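Local coordinates for protein botulinum neurotoxin type G (Clostridium botulinum, PDB 3MPP) that binds neuronal cell surfaces through its receptor-binding domain, which is present here, so that the whole toxin can deliver its zinc protease light chain into the cytosol, at residues F144-T149 against I158-S163; D228-P233 against Q421-D426. The protein carries 4 engineered substitutions. All coordinates share one frame; numbering follows the deposited sequence.

Interaction 1 (F144-T149 against I158-S163)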
loop_
_atom_site.group_PDB
_atom_site.type_symbol
_atom_site.label_atom_id
_atom_site.label_comp_id
_atom_site.label_asym_id
_atom_site.label_seq_id
_atom_site.Cartn_x
_atom_site.Cartn_y
_atom_site.Cartn_z
ATOM N N PHE A 144 -3.885 -2.331 2.904
ATOM C CA PHE A 144 -3.445 -2.879 4.176
ATOM C C PHE A 144 -4.288 -4.082 4.556
ATOM O O PHE A 144 -5.432 -4.200 4.135
ATOM C CB PHE A 144 -3.374 -1.829 5.292
ATOM C CG PHE A 144 -4.708 -1.284 5.735
ATOM C CD1 PHE A 144 -5.445 -1.930 6.713
ATOM C CD2 PHE A 144 -5.190 -0.085 5.219
ATOM C CE1 PHE A 144 -6.660 -1.412 7.148
ATOM C CE2 PHE A 144 -6.392 0.434 5.650
ATOM C CZ PHE A 144 -7.132 -0.234 6.620
ATOM N N SER A 145 -3.680 -4.993 5.308
ATOM C CA SER A 145 -4.304 -6.258 5.645
ATOM C C SER A 145 -5.074 -6.127 6.942
ATOM O O SER A 145 -4.607 -5.497 7.887
ATOM C CB SER A 145 -3.239 -7.349 5.806
ATOM O OG SER A 145 -3.806 -8.558 6.312
ATOM N N ILE A 146 -6.255 -6.728 6.996
ATOM C CA ILE A 146 -6.983 -6.772 8.250
ATOM C C ILE A 146 -7.406 -8.203 8.529
ATOM O O ILE A 146 -7.741 -8.947 7.613
ATOM C CB ILE A 146 -8.201 -5.821 8.269
ATOM C CG1 ILE A 146 -8.927 -5.927 9.615
ATOM C CG2 ILE A 146 -9.138 -6.127 7.125
ATOM C CD1 ILE A 146 -9.883 -4.786 9.895
ATOM N N THR A 147 -7.349 -8.578 9.798
ATOM C CA THR A 147 -7.777 -9.889 10.239
ATOM C C THR A 147 -8.597 -9.715 11.502
ATOM O O THR A 147 -8.146 -9.103 12.473
ATOM C CB THR A 147 -6.580 -10.823 10.539
ATOM O OG1 THR A 147 -5.766 -10.955 9.367
ATOM C CG2 THR A 147 -7.077 -12.207 10.961
ATOM N N ILE A 148 -9.814 -10.237 11.470
ATOM C CA ILE A 148 -10.680 -10.209 12.630
ATOM C C ILE A 148 -10.892 -11.636 13.104
ATOM O O ILE A 148 -11.281 -12.500 12.317
ATOM C CB ILE A 148 -12.068 -9.610 12.307
ATOM C CG1 ILE A 148 -11.941 -8.193 11.740
ATOM C CG2 ILE A 148 -12.932 -9.595 13.542
ATOM C CD1 ILE A 148 -11.954 -8.138 10.231
ATOM N N THR A 149 -10.628 -11.878 14.382
ATOM C CA THR A 149 -10.877 -13.184 14.982
ATOM C C THR A 149 -11.878 -13.023 16.116
ATOM O O THR A 149 -11.982 -11.955 16.717
ATOM C CB THR A 149 -9.585 -13.854 15.527
ATOM O OG1 THR A 149 -9.009 -13.044 16.560
ATOM C CG2 THR A 149 -8.565 -14.060 14.418
ATOM N N ILE A 158 -8.837 -7.542 16.452
ATOM C CA ILE A 158 -8.531 -6.976 15.148
ATOM C C ILE A 158 -7.028 -6.905 14.976
ATOM O O ILE A 158 -6.325 -6.289 15.780
ATOM C CB ILE A 158 -9.100 -5.559 14.966
ATOM C CG1 ILE A 158 -10.623 -5.574 14.996
ATOM C CG2 ILE A 158 -8.623 -4.960 13.643
ATOM C CD1 ILE A 158 -11.229 -4.264 14.564
ATOM N N TYR A 159 -6.544 -7.551 13.925
ATOM C CA TYR A 159 -5.147 -7.472 13.552
ATOM C C TYR A 159 -5.032 -6.581 12.328
ATOM O O TYR A 159 -5.839 -6.685 11.420
ATOM C CB TYR A 159 -4.633 -8.859 13.198
ATOM C CG TYR A 159 -4.636 -9.823 14.351
ATOM C CD1 TYR A 159 -3.466 -10.107 15.041
ATOM C CD2 TYR A 159 -5.806 -10.453 14.750
ATOM C CE1 TYR A 159 -3.461 -10.998 16.101
ATOM C CE2 TYR A 159 -5.815 -11.345 15.807
ATOM C CZ TYR A 159 -4.642 -11.612 16.479
ATOM O OH TYR A 159 -4.641 -12.495 17.530
ATOM N N ILE A 160 -4.016 -5.726 12.298
ATOM C CA ILE A 160 -3.755 -4.903 11.128
ATOM C C ILE A 160 -2.336 -5.152 10.643
ATOM O O ILE A 160 -1.371 -5.018 11.412
ATOM C CB ILE A 160 -3.935 -3.408 11.435
ATOM C CG1 ILE A 160 -5.388 -3.120 11.832
ATOM C CG2 ILE A 160 -3.509 -2.557 10.227
ATOM C CD1 ILE A 160 -6.375 -3.208 10.674
ATOM N N ASN A 161 -2.209 -5.517 9.370
ATOM C CA ASN A 161 -0.903 -5.848 8.807
ATOM C C ASN A 161 -0.168 -6.856 9.692
ATOM O O ASN A 161 1.018 -6.698 10.011
ATOM C CB ASN A 161 -0.077 -4.585 8.567
ATOM C CG ASN A 161 -0.511 -3.833 7.299
ATOM O OD1 ASN A 161 -1.192 -4.385 6.430
ATOM N ND2 ASN A 161 -0.119 -2.571 7.198
ATOM N N GLY A 162 -0.894 -7.893 10.091
ATOM C CA GLY A 162 -0.311 -8.996 10.836
ATOM C C GLY A 162 -0.131 -8.774 12.328
ATOM O O GLY A 162 0.260 -9.692 13.045
ATOM N N SER A 163 -0.419 -7.569 12.807
ATOM C CA SER A 163 -0.166 -7.234 14.206
ATOM C C SER A 163 -1.459 -6.940 14.975
ATOM O O SER A 163 -2.340 -6.247 14.479
ATOM C CB SER A 163 0.806 -6.053 14.291
ATOM O OG SER A 163 0.828 -5.491 15.589
HETATM O O HOH W 1 -3.779 -8.893 9.304
HETATM O O HOH W 2 -6.625 -14.226 17.667
#
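T147 and Y159 form the hydrogen-bonded pair at the middle of this antiparallel ladder, part of the hairpin between strands 144-150 and 156-160 in the N-terminal receptor-binding subdomain. Y159 N reaches T147 O at 2.7 Å in a nearly straight bond (177°) lying in the carbonyl plane, while T147 N donates to Y159 O. I146 with I160 and I148 with I158 are the flanking non-hydrogen-bonded pairs, and their side chains occupy the other face of the sheet.

Y159 can be followed outward along strand 144-150. Y159 CB packs on T147 CB, 3.8 Å away. CG lies anti to its own carbonyl carbon (chi1 -64°), which sends the ring toward T149 with its edge to the strand: CD2 passes T147 O, Y159 CE2 comes 3.7 Å from T149 OG1, and both oxygens lie near the ring plane. At the tip, a water 2.6 Å from Y159 OH also hydrogen-bonds T149 OG1. A second water on this face joins S145 OG, T147 OG1 and G162 N, whose hydrogen it accepts.

On the isoleucine face, I160 CD1 touches I146 CG1 at 3.9 Å and, at a clear angle to it, F144 CE1, while I146 CD1 meets I158 CG2. Past the last pair, the N161 carboxamide continues the ladder. OD1 accepts S145 N at 2.8 Å (174°) and N161 N returns a bond to S145 O, so backbone and side chain of one residue grip S145 as the chain enters the type I' turn I160-S163.

Strand 144-150 also pairs with strand 67-74, and strand 156-160 with strand 163-168. V213 and Y217 of helix 210-220 pack on the Y159 and N161 face, whereas I112 and W114 of strand 111-117, from the second sheet, meet I146 and I148.

Interaction 2 (D228-P233 against Q421-D426)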
loop_
_atom_site.group_PDB
_atom_site.type_symbol
_atom_site.label_atom_id
_atom_site.label_comp_id
_atom_site.label_asym_id
_atom_site.label_seq_id
_atom_site.Cartn_x
_atom_site.Cartn_y
_atom_site.Cartn_z
ATOM N N ASP A 228 4.554 -0.336 -5.417
ATOM C CA ASP A 228 4.552 1.125 -5.317
ATOM C C ASP A 228 4.052 1.584 -3.938
ATOM O O ASP A 228 3.737 0.766 -3.066
ATOM C CB ASP A 228 3.765 1.777 -6.484
ATOM C CG ASP A 228 2.256 1.477 -6.451
ATOM O OD1 ASP A 228 1.726 1.065 -5.401
ATOM O OD2 ASP A 228 1.595 1.674 -7.488
ATOM N N PHE A 229 4.040 2.899 -3.738
ATOM C CA PHE A 229 3.660 3.533 -2.484
ATOM C C PHE A 229 2.259 3.076 -2.037
ATOM O O PHE A 229 1.974 2.998 -0.838
ATOM C CB PHE A 229 3.674 5.041 -2.741
ATOM C CG PHE A 229 3.399 5.907 -1.534
ATOM C CD1 PHE A 229 4.416 6.218 -0.635
ATOM C CD2 PHE A 229 2.157 6.498 -1.367
ATOM C CE1 PHE A 229 4.182 7.073 0.422
ATOM C CE2 PHE A 229 1.906 7.346 -0.299
ATOM C CZ PHE A 229 2.923 7.632 0.601
ATOM N N TRP A 230 1.378 2.795 -3.001
ATOM C CA TRP A 230 -0.003 2.402 -2.671
ATOM C C TRP A 230 -0.129 0.901 -2.363
ATOM O O TRP A 230 -1.156 0.443 -1.857
ATOM C CB TRP A 230 -0.960 2.795 -3.805
ATOM C CG TRP A 230 -0.801 4.227 -4.226
ATOM C CD1 TRP A 230 -0.419 4.683 -5.461
ATOM C CD2 TRP A 230 -1.006 5.397 -3.412
ATOM N NE1 TRP A 230 -0.386 6.064 -5.467
ATOM C CE2 TRP A 230 -0.736 6.524 -4.223
ATOM C CE3 TRP A 230 -1.381 5.598 -2.081
ATOM C CZ2 TRP A 230 -0.829 7.830 -3.744
ATOM C CZ3 TRP A 230 -1.483 6.899 -1.605
ATOM C CH2 TRP A 230 -1.215 7.999 -2.438
ATOM N N GLY A 231 0.912 0.138 -2.685
ATOM C CA GLY A 231 0.911 -1.301 -2.467
ATOM C C GLY A 231 0.562 -2.143 -3.684
ATOM O O GLY A 231 0.339 -3.343 -3.550
ATOM N N ASN A 232 0.486 -1.521 -4.861
ATOM C CA ASN A 232 0.314 -2.268 -6.109
ATOM C C ASN A 232 1.654 -2.594 -6.763
ATOM O O ASN A 232 2.671 -1.962 -6.456
ATOM C CB ASN A 232 -0.559 -1.474 -7.085
ATOM C CG ASN A 232 -2.015 -1.503 -6.696
ATOM O OD1 ASN A 232 -2.502 -2.510 -6.184
ATOM N ND2 ASN A 232 -2.716 -0.404 -6.931
ATOM N N PRO A 233 1.669 -3.581 -7.673
ATOM C CA PRO A 233 2.938 -3.880 -8.350
ATOM C C PRO A 233 3.597 -2.647 -8.984
ATOM O O PRO A 233 2.937 -1.791 -9.573
ATOM C CB PRO A 233 2.527 -4.870 -9.440
ATOM C CG PRO A 233 1.316 -5.585 -8.832
ATOM C CD PRO A 233 0.583 -4.499 -8.073
ATOM N N GLN A 421 10.249 4.623 -1.992
ATOM C CA GLN A 421 9.002 4.170 -2.598
ATOM C C GLN A 421 8.664 5.046 -3.791
ATOM O O GLN A 421 8.991 6.239 -3.824
ATOM C CB GLN A 421 7.858 4.196 -1.576
ATOM C CG GLN A 421 8.105 3.272 -0.369
ATOM C CD GLN A 421 6.951 3.281 0.607
ATOM O OE1 GLN A 421 5.790 3.358 0.208
ATOM N NE2 GLN A 421 7.264 3.189 1.898
ATOM N N PHE A 422 8.016 4.441 -4.773
ATOM C CA PHE A 422 7.614 5.139 -5.981
ATOM C C PHE A 422 6.114 5.470 -5.924
ATOM O O PHE A 422 5.280 4.588 -5.672
ATOM C CB PHE A 422 7.928 4.273 -7.201
ATOM C CG PHE A 422 9.427 4.120 -7.476
ATOM C CD1 PHE A 422 10.103 5.032 -8.285
ATOM C CD2 PHE A 422 10.148 3.069 -6.927
ATOM C CE1 PHE A 422 11.469 4.900 -8.546
ATOM C CE2 PHE A 422 11.528 2.921 -7.186
ATOM C CZ PHE A 422 12.183 3.844 -7.993
ATOM N N ILE A 423 5.777 6.729 -6.178
ATOM C CA ILE A 423 4.396 7.205 -6.038
ATOM C C ILE A 423 3.793 7.607 -7.391
ATOM O O ILE A 423 4.143 8.642 -7.945
ATOM C CB ILE A 423 4.313 8.441 -5.094
ATOM C CG1 ILE A 423 5.130 8.225 -3.820
ATOM C CG2 ILE A 423 2.859 8.747 -4.745
ATOM C CD1 ILE A 423 4.987 9.405 -2.807
ATOM N N PRO A 424 2.892 6.772 -7.935
ATOM C CA PRO A 424 2.126 7.202 -9.106
ATOM C C PRO A 424 0.927 8.047 -8.698
ATOM O O PRO A 424 0.398 7.869 -7.596
ATOM C CB PRO A 424 1.606 5.887 -9.696
ATOM C CG PRO A 424 1.603 4.897 -8.520
ATOM C CD PRO A 424 2.448 5.467 -7.404
ATOM N N VAL A 425 0.491 8.940 -9.584
ATOM C CA VAL A 425 -0.750 9.678 -9.371
ATOM C C VAL A 425 -1.903 8.683 -9.352
ATOM O O VAL A 425 -2.044 7.891 -10.277
ATOM C CB VAL A 425 -1.021 10.703 -10.496
ATOM C CG1 VAL A 425 -2.345 11.407 -10.234
ATOM C CG2 VAL A 425 0.122 11.705 -10.607
ATOM N N ASP A 426 -2.720 8.722 -8.300
ATOM C CA ASP A 426 -3.763 7.719 -8.105
ATOM C C ASP A 426 -5.069 8.460 -7.851
ATOM O O ASP A 426 -5.059 9.503 -7.205
ATOM C CB ASP A 426 -3.409 6.834 -6.897
ATOM C CG ASP A 426 -4.403 5.709 -6.677
ATOM O OD1 ASP A 426 -4.310 4.667 -7.368
ATOM O OD2 ASP A 426 -5.268 5.855 -5.792
#
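W230 and F229 of a type I beta turn, D228-G231, pack against segment 421-426, which includes residues of strand 420-423, in the beta-trefoil C-terminal receptor-binding subdomain. W230 NE1 donates to P424 O at 2.9 Å and 173°, with the oxygen in the indole plane. The P424 ring runs antiparallel alongside the indole, with P424 CD 3.6 Å from W230 CD1, and D426 CB rests 3.3 Å above one indole face, offset toward the rim. F229 CD2 lies over the opposite face. F229 has CG anti to its backbone N (chi1 -176°), setting its ring beside I423, whose CD1 makes a CH-pi contact 4.0 Å from the centroid; F229 N bonds F422 O.

Further out, the D228 carboxylate organises the turn: OD1 accepts N232 N from above its plane and, weakly, W230 N. D426 OD2 holds a salt bridge to R74 and a hydrogen bond to N141, both in the N-terminal subdomain, whereas Q421 NE2 bonds N362. The other end of that amide turns inward: Q421 OE1 stands 3.3 Å from F229 CD1, with amide and ring planes 41° apart.

Both segments of interaction 1 precede those of interaction 2 in the chain, and they belong to different subdomains: the first to the N-terminal beta sandwich, the second to the C-terminal beta trefoil. Their centres are 21 Å apart and their nearest atoms about 6 Å, without touching. They share no sheet, but the elements around them connect. Strand 67-74 pairs with strand 144-150 of interaction 1 and supplies R74 to D426 of interaction 2, while W143, next to F144 in the chain, bonds N232 and W230. Helix 210-220, which covers part of interaction 1, precedes the 228-233 loop. Interaction 2 thus lies at the interface joining the two subdomains, and interaction 1 on its N-terminal-subdomain side.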